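Local coordinates for protein ACDH-11, isoform b (Caenorhabditis elegans, PDB 4Y9J) that belongs to the acyl-CoA dehydrogenase family, binds flavin-adenine dinucleotide and forms an assembly of four chains, at residues B[126-129]-B[130-134]; B[322-325]-B[326-329]; B[403-406]-B[407-411]; B[432-435]-B[436-439]. All coordinates share one frame; numbering follows the deposited sequence.

Contact 1 (B[126-129]-B[130-134])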
loop_
_atom_site.group_PDB
_atom_site.type_symbol
_atom_site.label_atom_id
_atom_site.label_comp_id
_atom_site.label_asym_id
_atom_site.label_seq_id
_atom_site.Cartn_x
_atom_site.Cartn_y
_atom_site.Cartn_z
ATOM N N ILE B 126 -8.893 1.238 42.732
ATOM C CA ILE B 126 -9.581 -0.006 42.398
ATOM C C ILE B 126 -10.542 0.255 41.228
ATOM O O ILE B 126 -10.562 -0.491 40.262
ATOM C CB ILE B 126 -10.276 -0.642 43.645
ATOM C CG1 ILE B 126 -9.183 -1.174 44.586
ATOM C CG2 ILE B 126 -11.167 -1.791 43.222
ATOM C CD1 ILE B 126 -9.644 -1.484 45.997
ATOM N N HIS B 127 -11.310 1.334 41.322
ATOM C CA HIS B 127 -12.240 1.696 40.290
ATOM C C HIS B 127 -11.439 1.883 38.963
ATOM O O HIS B 127 -11.758 1.278 37.966
ATOM C CB HIS B 127 -12.964 2.973 40.716
ATOM C CG HIS B 127 -13.977 3.483 39.749
ATOM N ND1 HIS B 127 -14.765 4.570 40.032
ATOM C CD2 HIS B 127 -14.378 3.031 38.541
ATOM C CE1 HIS B 127 -15.590 4.796 39.027
ATOM N NE2 HIS B 127 -15.355 3.880 38.098
ATOM N N GLN B 128 -10.371 2.652 39.033
ATOM C CA GLN B 128 -9.562 3.001 37.890
ATOM C C GLN B 128 -8.957 1.819 37.254
ATOM O O GLN B 128 -9.027 1.655 36.000
ATOM C CB GLN B 128 -8.478 4.005 38.272
ATOM C CG GLN B 128 -7.700 4.529 37.075
ATOM C CD GLN B 128 -6.324 5.046 37.390
ATOM O OE1 GLN B 128 -5.748 4.773 38.450
ATOM N NE2 GLN B 128 -5.759 5.766 36.430
ATOM N N VAL B 129 -8.346 0.948 38.052
ATOM C CA VAL B 129 -7.779 -0.270 37.517
ATOM C C VAL B 129 -8.802 -1.196 36.822
ATOM O O VAL B 129 -8.539 -1.713 35.756
ATOM C CB VAL B 129 -6.891 -1.008 38.578
ATOM C CG1 VAL B 129 -6.511 -2.383 38.112
ATOM C CG2 VAL B 129 -5.616 -0.218 38.793
ATOM N N ALA B 130 -9.991 -1.339 37.397
ATOM C CA ALA B 130 -11.077 -2.131 36.768
ATOM C C ALA B 130 -11.513 -1.516 35.417
ATOM O O ALA B 130 -11.746 -2.213 34.422
ATOM C CB ALA B 130 -12.288 -2.173 37.743
ATOM N N LYS B 131 -11.565 -0.187 35.379
ATOM C CA LYS B 131 -11.987 0.497 34.172
ATOM C C LYS B 131 -10.938 0.332 33.068
ATOM O O LYS B 131 -11.288 0.061 31.924
ATOM C CB LYS B 131 -12.324 1.970 34.431
ATOM C CG LYS B 131 -13.280 2.531 33.409
ATOM C CD LYS B 131 -13.784 3.919 33.798
ATOM C CE LYS B 131 -15.006 4.227 32.950
ATOM N NZ LYS B 131 -15.714 5.464 33.368
ATOM N N LEU B 132 -9.671 0.471 33.421
ATOM C CA LEU B 132 -8.565 0.216 32.533
ATOM C C LEU B 132 -8.552 -1.212 32.025
ATOM O O LEU B 132 -8.198 -1.469 30.833
ATOM C CB LEU B 132 -7.225 0.519 33.216
ATOM C CG LEU B 132 -6.963 1.988 33.494
ATOM C CD1 LEU B 132 -5.876 2.110 34.560
ATOM C CD2 LEU B 132 -6.504 2.666 32.213
ATOM N N PHE B 133 -8.901 -2.131 32.908
ATOM C CA PHE B 133 -8.993 -3.527 32.537
ATOM C C PHE B 133 -10.100 -3.807 31.480
ATOM O O PHE B 133 -9.917 -4.640 30.579
ATOM C CB PHE B 133 -9.138 -4.384 33.775
ATOM C CG PHE B 133 -9.410 -5.868 33.510
ATOM C CD1 PHE B 133 -8.408 -6.753 33.076
ATOM C CD2 PHE B 133 -10.715 -6.363 33.671
ATOM C CE1 PHE B 133 -8.713 -8.105 32.887
ATOM C CE2 PHE B 133 -11.004 -7.703 33.503
ATOM C CZ PHE B 133 -10.020 -8.575 33.128
ATOM N N LEU B 134 -11.247 -3.144 31.599
ATOM C CA LEU B 134 -12.282 -3.231 30.583
ATOM C C LEU B 134 -11.839 -2.551 29.262
ATOM O O LEU B 134 -12.080 -3.084 28.162
ATOM C CB LEU B 134 -13.569 -2.622 31.073
ATOM C CG LEU B 134 -14.132 -3.226 32.355
ATOM C CD1 LEU B 134 -15.401 -2.446 32.677
ATOM C CD2 LEU B 134 -14.418 -4.706 32.183
#

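Contact 2 (B[322-325]-B[326-329]). With UCC (S-{(3S,5R,9R)-1-[(2R,3S,4R,5R)-5-(6-amino-9H-purin-9-yl)-4-hydroxy-3-(phosphonooxy)tetrahydrofuran-2-yl]-3,5,9-trihydroxy-8,8-dimethyl-3,5-dioxido-10,14-dioxo-2,4,6-trioxa-11,15-diaza-3lambda~5~,5lambda~5~-diphosphaheptadecan-17-yl} undecanethioate), chain F.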
loop_
_atom_site.group_PDB
_atom_site.type_symbol
_atom_site.label_atom_id
_atom_site.label_comp_id
_atom_site.label_asym_id
_atom_site.label_seq_id
_atom_site.Cartn_x
_atom_site.Cartn_y
_atom_site.Cartn_z
ATOM N N ALA B 322 -2.962 -4.684 30.867
ATOM C CA ALA B 322 -2.999 -5.006 29.452
ATOM C C ALA B 322 -2.772 -6.507 29.235
ATOM O O ALA B 322 -3.533 -7.120 28.514
ATOM C CB ALA B 322 -1.940 -4.243 28.727
ATOM N N SER B 323 -1.779 -7.089 29.909
ATOM C CA SER B 323 -1.537 -8.512 29.810
ATOM C C SER B 323 -2.798 -9.290 30.169
ATOM O O SER B 323 -3.214 -10.214 29.471
ATOM C CB SER B 323 -0.380 -8.914 30.738
ATOM O OG SER B 323 0.845 -8.410 30.289
ATOM N N LEU B 324 -3.401 -8.938 31.276
ATOM C CA LEU B 324 -4.555 -9.616 31.796
ATOM C C LEU B 324 -5.775 -9.350 30.928
ATOM O O LEU B 324 -6.626 -10.235 30.785
ATOM C CB LEU B 324 -4.814 -9.210 33.251
ATOM C CG LEU B 324 -3.775 -9.838 34.204
ATOM C CD1 LEU B 324 -3.719 -9.144 35.522
ATOM C CD2 LEU B 324 -4.033 -11.315 34.383
ATOM N N GLY B 325 -5.852 -8.146 30.384
ATOM C CA GLY B 325 -6.900 -7.797 29.437
ATOM C C GLY B 325 -6.918 -8.709 28.181
ATOM O O GLY B 325 -8.001 -9.231 27.802
ATOM N N TYR B 326 -5.746 -8.982 27.651
ATOM C CA TYR B 326 -5.609 -9.880 26.483
ATOM C C TYR B 326 -5.940 -11.335 26.836
ATOM O O TYR B 326 -6.611 -12.032 26.057
ATOM C CB TYR B 326 -4.222 -9.787 25.875
ATOM C CG TYR B 326 -3.937 -8.425 25.275
ATOM C CD1 TYR B 326 -4.776 -7.880 24.348
ATOM C CD2 TYR B 326 -2.818 -7.682 25.641
ATOM C CE1 TYR B 326 -4.531 -6.634 23.797
ATOM C CE2 TYR B 326 -2.556 -6.446 25.072
ATOM C CZ TYR B 326 -3.430 -5.928 24.158
ATOM O OH TYR B 326 -3.298 -4.670 23.608
ATOM N N MET B 327 -5.479 -11.766 28.008
ATOM C CA MET B 327 -5.779 -13.108 28.508
ATOM C C MET B 327 -7.283 -13.300 28.700
ATOM O O MET B 327 -7.900 -14.243 28.177
ATOM C CB MET B 327 -5.006 -13.374 29.783
ATOM C CG MET B 327 -3.500 -13.384 29.593
ATOM S SD MET B 327 -2.449 -13.112 31.079
ATOM C CE MET B 327 -3.013 -14.435 32.020
ATOM N N ARG B 328 -7.918 -12.381 29.398
ATOM C CA ARG B 328 -9.368 -12.459 29.596
ATOM C C ARG B 328 -10.109 -12.338 28.272
ATOM O O ARG B 328 -11.104 -13.056 28.057
ATOM C CB ARG B 328 -9.822 -11.384 30.561
ATOM C CG ARG B 328 -11.357 -11.164 30.659
ATOM C CD ARG B 328 -12.126 -12.373 31.101
ATOM N NE ARG B 328 -11.646 -12.835 32.411
ATOM C CZ ARG B 328 -11.479 -14.087 32.798
ATOM N NH1 ARG B 328 -11.741 -15.092 31.957
ATOM N NH2 ARG B 328 -11.054 -14.350 34.049
ATOM N N ARG B 329 -9.686 -11.434 27.400
ATOM C CA ARG B 329 -10.396 -11.253 26.137
ATOM C C ARG B 329 -10.416 -12.579 25.287
ATOM O O ARG B 329 -11.456 -13.005 24.815
ATOM C CB ARG B 329 -9.833 -10.059 25.336
ATOM C CG ARG B 329 -10.453 -9.863 23.966
ATOM C CD ARG B 329 -11.951 -9.616 24.076
ATOM N NE ARG B 329 -12.290 -8.361 24.798
ATOM C CZ ARG B 329 -12.381 -7.158 24.225
ATOM N NH1 ARG B 329 -12.064 -6.983 22.949
ATOM N NH2 ARG B 329 -12.713 -6.102 24.966
HETATM O OA1 UCC F . 9.014 1.009 27.446
HETATM C CA1 UCC F . 8.577 2.209 27.641
HETATM C CA2 UCC F . 7.246 2.827 27.197
HETATM C CA3 UCC F . 6.120 1.938 26.771
HETATM C CA4 UCC F . 4.742 2.437 27.321
HETATM C CA5 UCC F . 4.219 1.440 28.365
HETATM C CA6 UCC F . 2.760 1.192 28.200
HETATM C CA7 UCC F . 2.236 0.206 29.232
HETATM C CA8 UCC F . 0.803 0.346 28.909
HETATM C CA9 UCC F . -0.031 -0.808 28.757
HETATM C C10 UCC F . -0.545 -1.001 27.401
HETATM C C11 UCC F . 0.083 -2.335 27.027
HETATM S S UCC F . 9.415 3.434 28.412
HETATM C CP1 UCC F . 11.061 2.798 28.910
HETATM C CP2 UCC F . 11.038 1.662 29.885
HETATM N NP1 UCC F . 12.370 1.387 30.464
HETATM C CP3 UCC F . 12.419 0.607 31.546
HETATM O OP1 UCC F . 11.451 0.010 32.016
HETATM C CP4 UCC F . 13.750 0.524 32.264
HETATM C CP5 UCC F . 14.126 -0.952 32.461
HETATM N NP2 UCC F . 15.304 -0.888 33.316
HETATM C CP6 UCC F . 15.268 -0.775 34.643
HETATM O OP2 UCC F . 14.234 -0.824 35.297
HETATM C CP8 UCC F . 16.628 -0.706 35.308
HETATM O OP3 UCC F . 16.626 -1.592 36.468
HETATM C CPB UCC F . 17.013 0.621 35.919
HETATM C CP7 UCC F . 15.970 1.401 36.733
HETATM C CP9 UCC F . 16.844 1.572 34.654
HETATM C CPA UCC F . 18.536 0.852 36.034
HETATM O O7 UCC F . 18.786 2.176 36.570
HETATM P P2 UCC F . 20.204 2.505 37.282
HETATM O O21 UCC F . 20.249 3.965 37.702
HETATM O O22 UCC F . 21.280 1.817 36.430
HETATM O O6 UCC F . 20.072 1.536 38.583
HETATM P P1 UCC F . 20.034 1.934 40.125
HETATM O O11 UCC F . 21.290 2.662 40.581
HETATM O O12 UCC F . 19.654 0.641 40.782
HETATM O "O5'" UCC F . 18.727 2.970 40.120
HETATM C "C5'" UCC F . 18.896 4.353 40.517
HETATM C "C4'" UCC F . 17.899 4.754 41.621
HETATM C "C3'" UCC F . 18.090 3.910 42.878
HETATM O "O3'" UCC F . 17.728 4.759 43.938
HETATM P P3 UCC F . 18.763 5.232 45.034
HETATM O O33 UCC F . 17.933 6.191 45.858
HETATM O O32 UCC F . 19.792 6.026 44.265
HETATM O O31 UCC F . 19.225 3.915 45.708
HETATM C "C2'" UCC F . 17.079 2.777 42.784
HETATM O "O2'" UCC F . 16.545 2.329 44.029
HETATM O "O4'" UCC F . 16.549 4.507 41.174
HETATM C "C1'" UCC F . 15.973 3.536 42.038
HETATM N N9 UCC F . 15.013 2.702 41.301
HETATM C C4 UCC F . 13.760 2.541 41.714
HETATM N N3 UCC F . 13.001 3.040 42.719
HETATM C C8 UCC F . 15.264 1.958 40.199
HETATM N N7 UCC F . 14.133 1.322 39.844
HETATM C C5 UCC F . 13.162 1.643 40.728
HETATM C C6 UCC F . 11.713 1.353 40.896
HETATM N N6 UCC F . 11.097 0.527 40.012
HETATM N N1 UCC F . 11.074 1.877 41.991
HETATM C C2 UCC F . 11.711 2.689 42.860
#

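Contact 3 (B[403-406]-B[407-411])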
loop_
_atom_site.group_PDB
_atom_site.type_symbol
_atom_site.label_atom_id
_atom_site.label_comp_id
_atom_site.label_asym_id
_atom_site.label_seq_id
_atom_site.Cartn_x
_atom_site.Cartn_y
_atom_site.Cartn_z
ATOM N N LYS B 403 3.934 -7.298 37.044
ATOM C CA LYS B 403 4.244 -7.000 35.676
ATOM C C LYS B 403 4.947 -8.178 35.008
ATOM O O LYS B 403 4.551 -8.613 33.898
ATOM C CB LYS B 403 5.084 -5.708 35.585
ATOM C CG LYS B 403 5.239 -5.032 34.212
ATOM C CD LYS B 403 5.909 -5.846 33.128
ATOM C CE LYS B 403 6.523 -4.966 32.058
ATOM N NZ LYS B 403 7.086 -5.691 30.914
ATOM N N LEU B 404 6.022 -8.654 35.592
ATOM C CA LEU B 404 6.814 -9.656 34.900
ATOM C C LEU B 404 6.060 -10.969 34.814
ATOM O O LEU B 404 6.178 -11.710 33.822
ATOM C CB LEU B 404 8.183 -9.836 35.528
ATOM C CG LEU B 404 8.306 -10.451 36.908
ATOM C CD1 LEU B 404 8.429 -11.977 36.821
ATOM C CD2 LEU B 404 9.497 -9.870 37.675
ATOM N N TYR B 405 5.267 -11.289 35.807
ATOM C CA TYR B 405 4.589 -12.582 35.806
ATOM C C TYR B 405 3.410 -12.612 34.800
ATOM O O TYR B 405 3.338 -13.538 33.938
ATOM C CB TYR B 405 4.154 -13.003 37.223
ATOM C CG TYR B 405 3.750 -14.502 37.265
ATOM C CD1 TYR B 405 4.714 -15.481 37.171
ATOM C CD2 TYR B 405 2.435 -14.889 37.349
ATOM C CE1 TYR B 405 4.380 -16.819 37.208
ATOM C CE2 TYR B 405 2.073 -16.202 37.385
ATOM C CZ TYR B 405 3.060 -17.177 37.335
ATOM O OH TYR B 405 2.753 -18.512 37.324
ATOM N N ALA B 406 2.497 -11.632 34.883
ATOM C CA ALA B 406 1.401 -11.557 33.928
ATOM C C ALA B 406 1.948 -11.407 32.501
ATOM O O ALA B 406 1.394 -11.946 31.532
ATOM C CB ALA B 406 0.443 -10.389 34.244
ATOM N N GLY B 407 3.058 -10.679 32.405
ATOM C CA GLY B 407 3.764 -10.461 31.179
ATOM C C GLY B 407 4.168 -11.721 30.482
ATOM O O GLY B 407 4.065 -11.862 29.267
ATOM N N LYS B 408 4.661 -12.649 31.282
ATOM C CA LYS B 408 5.201 -13.872 30.769
ATOM C C LYS B 408 4.083 -14.904 30.590
ATOM O O LYS B 408 4.197 -15.787 29.757
ATOM C CB LYS B 408 6.316 -14.348 31.673
ATOM C CG LYS B 408 7.053 -15.585 31.252
ATOM C CD LYS B 408 7.494 -15.581 29.796
ATOM C CE LYS B 408 8.427 -14.411 29.490
ATOM N NZ LYS B 408 8.852 -14.307 28.114
ATOM N N GLN B 409 3.009 -14.818 31.355
ATOM C CA GLN B 409 1.809 -15.613 31.082
ATOM C C GLN B 409 1.119 -15.307 29.723
ATOM O O GLN B 409 0.538 -16.195 29.144
ATOM C CB GLN B 409 0.759 -15.427 32.149
ATOM C CG GLN B 409 1.061 -16.025 33.488
ATOM C CD GLN B 409 -0.058 -15.702 34.433
ATOM O OE1 GLN B 409 -0.339 -14.529 34.670
ATOM N NE2 GLN B 409 -0.703 -16.716 34.959
ATOM N N ALA B 410 1.202 -14.075 29.258
ATOM C CA ALA B 410 0.265 -13.535 28.264
ATOM C C ALA B 410 0.421 -14.192 26.869
ATOM O O ALA B 410 -0.563 -14.636 26.320
ATOM C CB ALA B 410 0.419 -12.029 28.120
ATOM N N VAL B 411 1.631 -14.273 26.331
ATOM C CA VAL B 411 1.759 -14.812 24.983
ATOM C C VAL B 411 1.403 -16.297 24.910
ATOM O O VAL B 411 0.614 -16.667 24.086
ATOM C CB VAL B 411 3.106 -14.517 24.320
ATOM C CG1 VAL B 411 3.240 -15.243 22.977
ATOM C CG2 VAL B 411 3.265 -12.993 24.086
#

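Contact 4 (B[432-435]-B[436-439])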
loop_
_atom_site.group_PDB
_atom_site.type_symbol
_atom_site.label_atom_id
_atom_site.label_comp_id
_atom_site.label_asym_id
_atom_site.label_seq_id
_atom_site.Cartn_x
_atom_site.Cartn_y
_atom_site.Cartn_z
ATOM N N LEU B 432 -8.611 -11.555 15.775
ATOM C CA LEU B 432 -8.002 -12.344 16.835
ATOM C C LEU B 432 -6.511 -12.283 16.930
ATOM O O LEU B 432 -5.928 -12.178 18.009
ATOM C CB LEU B 432 -8.476 -13.794 16.729
ATOM C CG LEU B 432 -10.003 -13.936 16.842
ATOM C CD1 LEU B 432 -10.523 -15.287 16.397
ATOM C CD2 LEU B 432 -10.478 -13.633 18.263
ATOM N N PRO B 433 -5.781 -12.385 15.775
ATOM C CA PRO B 433 -4.351 -12.251 15.857
ATOM C C PRO B 433 -3.825 -10.987 16.419
ATOM O O PRO B 433 -2.753 -11.014 17.036
ATOM C CB PRO B 433 -3.850 -12.379 14.381
ATOM C CG PRO B 433 -4.906 -13.188 13.776
ATOM C CD PRO B 433 -6.215 -12.712 14.415
ATOM N N THR B 434 -4.572 -9.904 16.294
ATOM C CA THR B 434 -4.169 -8.678 16.952
ATOM C C THR B 434 -3.893 -8.883 18.462
ATOM O O THR B 434 -2.977 -8.303 18.992
ATOM C CB THR B 434 -5.233 -7.598 16.795
ATOM O OG1 THR B 434 -5.472 -7.372 15.392
ATOM C CG2 THR B 434 -4.788 -6.354 17.444
ATOM N N LEU B 435 -4.748 -9.655 19.108
ATOM C CA LEU B 435 -4.616 -9.938 20.519
ATOM C C LEU B 435 -3.282 -10.573 20.800
ATOM O O LEU B 435 -2.631 -10.207 21.806
ATOM C CB LEU B 435 -5.741 -10.848 21.034
ATOM C CG LEU B 435 -7.147 -10.247 20.897
ATOM C CD1 LEU B 435 -8.136 -11.342 21.196
ATOM C CD2 LEU B 435 -7.292 -9.077 21.864
ATOM N N LEU B 436 -2.816 -11.486 19.946
ATOM C CA LEU B 436 -1.524 -12.149 20.177
ATOM C C LEU B 436 -0.334 -11.190 19.912
ATOM O O LEU B 436 0.607 -11.077 20.734
ATOM C CB LEU B 436 -1.362 -13.358 19.272
ATOM C CG LEU B 436 -0.088 -14.142 19.399
ATOM C CD1 LEU B 436 0.028 -14.851 20.725
ATOM C CD2 LEU B 436 -0.003 -15.131 18.269
ATOM N N ARG B 437 -0.376 -10.496 18.764
ATOM C CA ARG B 437 0.697 -9.587 18.357
ATOM C C ARG B 437 0.886 -8.468 19.442
ATOM O O ARG B 437 2.019 -8.114 19.812
ATOM C CB ARG B 437 0.403 -9.029 16.965
ATOM C CG ARG B 437 0.483 -10.133 15.864
ATOM C CD ARG B 437 0.488 -9.504 14.504
ATOM N NE ARG B 437 -0.791 -8.963 14.151
ATOM C CZ ARG B 437 -1.185 -7.720 14.271
ATOM N NH1 ARG B 437 -0.369 -6.764 14.697
ATOM N NH2 ARG B 437 -2.413 -7.418 13.852
ATOM N N ASP B 438 -0.220 -7.907 19.880
ATOM C CA ASP B 438 -0.263 -6.895 20.922
ATOM C C ASP B 438 0.165 -7.403 22.326
ATOM O O ASP B 438 0.967 -6.763 23.001
ATOM C CB ASP B 438 -1.617 -6.167 20.945
ATOM C CG ASP B 438 -1.883 -5.291 19.630
ATOM O OD1 ASP B 438 -1.038 -5.239 18.659
ATOM O OD2 ASP B 438 -2.974 -4.595 19.561
ATOM N N ALA B 439 -0.320 -8.580 22.715
ATOM C CA ALA B 439 0.058 -9.189 23.987
ATOM C C ALA B 439 1.582 -9.408 24.062
ATOM O O ALA B 439 2.158 -9.331 25.136
ATOM C CB ALA B 439 -0.662 -10.534 24.169
#

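Contact 1 (B[126-129]-B[130-134])
Gln128 and Leu132, one turn apart on helix 121-135, run side by side and point the same way, with Gln128 CG lying 3.9 Å from Leu132 CD1. The extended Gln128 chain starts opposite its own backbone nitrogen (chi1 -173°), which brings its CG and amide alongside that methyl. The tight part of the contact is the backbone beneath this pair. Leu132 N reaches Gln128 O at 2.9 Å with an almost straight N-H...O angle of 169°, and Leu132 CG rests 3.3 Å from the same oxygen, so the carbonyl that accepts the amide is also packed against by the leucine branch. The next rung, Phe133 N to Val129 O, is equally short at 2.9 Å, while the Phe133 ring leads off the helix. The looser side carries His127 and Lys131, whose ends stay apart, NE2 to NZ 5.0 Å. There is no solvent opening here: Asp53 accepts from both His127 NE2 and Lys131 NZ, and Glu108 adds a second salt bridge to the lysine, so the two acids probably offset its positive charge close to the imidazole. The Gln128 amide is anchored at both atoms, OE1 by Arg125 and NE2 by Asp150 and the carbonyl of Val110. Val129 and Phe133 face helices 304-338 and 352-383 of the C-terminal dehydrogenase domain, and Ile126 packs on helix 34-41, leaving this turn enclosed between them.

Contact 2 (B[322-325]-B[326-329])
Helix 304-338, in the C-terminal domain of this acyl-CoA dehydrogenase, touches the bound UCC through Ala322, on the turn where Ala322 also meets Tyr326. Ala322 CB lies 3.3 Å from C11, the end of the ligand's acyl chain, and 4.3 Å from Tyr326 CE2. The tyrosine ring folds back along the helix because its CG stands opposite the carbonyl carbon (chi1 -66°). This leaves CD2 just 3.0 Å from Ala322 O, the oxygen that also accepts the Tyr326 amide, and the ring meets it obliquely. The next residue, Met327, does much the same: its CG sits 3.2 Å from Ser323 O and its sulfur at 3.4 Å from that oxygen. A bend at the last torsion (chi3 59°) then swings CE toward Leu324, where it meets CD2 at 4.0 Å as the two side chains cross obliquely. Arg328 and Arg329 head away from the turn. Arg328 makes salt bridges to Glu362 and Asp31; Arg329 makes one to Glu66 and a hydrogen bond to Ser138, so both buried guanidinium groups have acid partners. A continuous alpha-helix with one face on the ligand and the others on neighbouring helices is characteristic of the all-helical C-terminal domain of the acyl-CoA dehydrogenase fold.

Contact 3 (B[403-406]-B[407-411])
Lys403 meets Gly407 through its carbonyl, which takes the Gly407 amide at 3.0 Å (O to N), while its NZ is gripped by three carbonyl oxygens, those of Thr442, Trp445 and Gly447. Leu404 O accepts from Lys408 N at 3.1 Å; the same N-H makes a weak second bond to Tyr405 O, consistent with a slightly distorted turn. Both segments belong to helix 389-419, a long helix of the acyl-CoA dehydrogenase C-terminal domain that also reaches the subunit interface: Lys408 NZ forms salt bridges with Glu419 and Glu416 of the second subunit. Tyr405 carries the main side-chain contact. Its ring crosses the Gln409 amide with the two planes 35° apart, and CE2 lies 3.7 Å from Gln409 CD. Gln409 CG stands opposite its carbonyl carbon (chi1 -70°), directing the amide back along the helix to this ring. Ser368 holds OE1 and Asp364 O holds NE2, which together fix the amide's rotation, while Phe529 meets the tyrosine ring edge-to-face. Ala406 closes the segment, its CA 3.5 Å from Gln409 OE1 and its CB against Ser323 of helix 304-338.

Contact 4 (B[432-435]-B[436-439])
The short helix 432-439 is built on i to i+4 bonds, the straightest running from Arg437 N to Pro433 O at 3.0 Å and 174°, while Leu436 N makes a weak bond to that same oxygen. Thr434 is the hub of the side chains. Its CG2 lies opposite the backbone nitrogen, alongside the Asp438 carboxylate, and touches OD2 at 3.3 Å. Asp438 CB in turn sits 3.2 Å from Thr434 O, which also accepts the Asp438 amide. Arg437 also comes back to Thr434: a bend at chi3 (-72°) curls the chain toward the start of the helix, laying one face of the guanidinium over Thr434 CA, with CZ 4.1 Å from it. NH2 comes within 3.4 Å of Thr434 OG1, but the angle is too poor for a hydrogen bond. Within the acyl-CoA dehydrogenase C-terminal domain the leucines of this helix pack on its neighbours, Leu435 on Tyr326 and Ile330 of helix 304-338, Leu436 on Val411 and Val414 of helix 389-419 and also on Gln440 of the second subunit. Glu428 and Glu73 make salt bridges to Arg437, whose NH1 also reaches Leu278 O, and Thr280 N donates to OD1 and Gln282 NE2 to OD2 of Asp438. Tyr426 of the second subunit hydrogen-bonds to Arg437 O, and Leu278 of that subunit packs against Pro433 and Arg437.

Along the chain the four contacts come one after another. Each closes no more than a helical turn, and none nests within or crosses another. Contact 1, in the AidB-like N-terminal domain, meets contact 2 where the Phe133 ring packs on the turn at Leu324 and Arg328, CZ to Arg328 CB 3.8 Å, tying helix 121-135 to helix 304-338; it stays about 10 Å, nearest atoms, from contacts 3 and 4. Contact 2 is the hub, touching all three others: Met327 CE lies 3.8 Å from Gln409 OE1 in contact 3, and Tyr326 OH 3.5 Å from Asp438 CB in contact 4. Val411 packs on Leu436 and Ala439, joining helices 389-419 and 432-439, and contacts 3 and 4 both reach the second subunit.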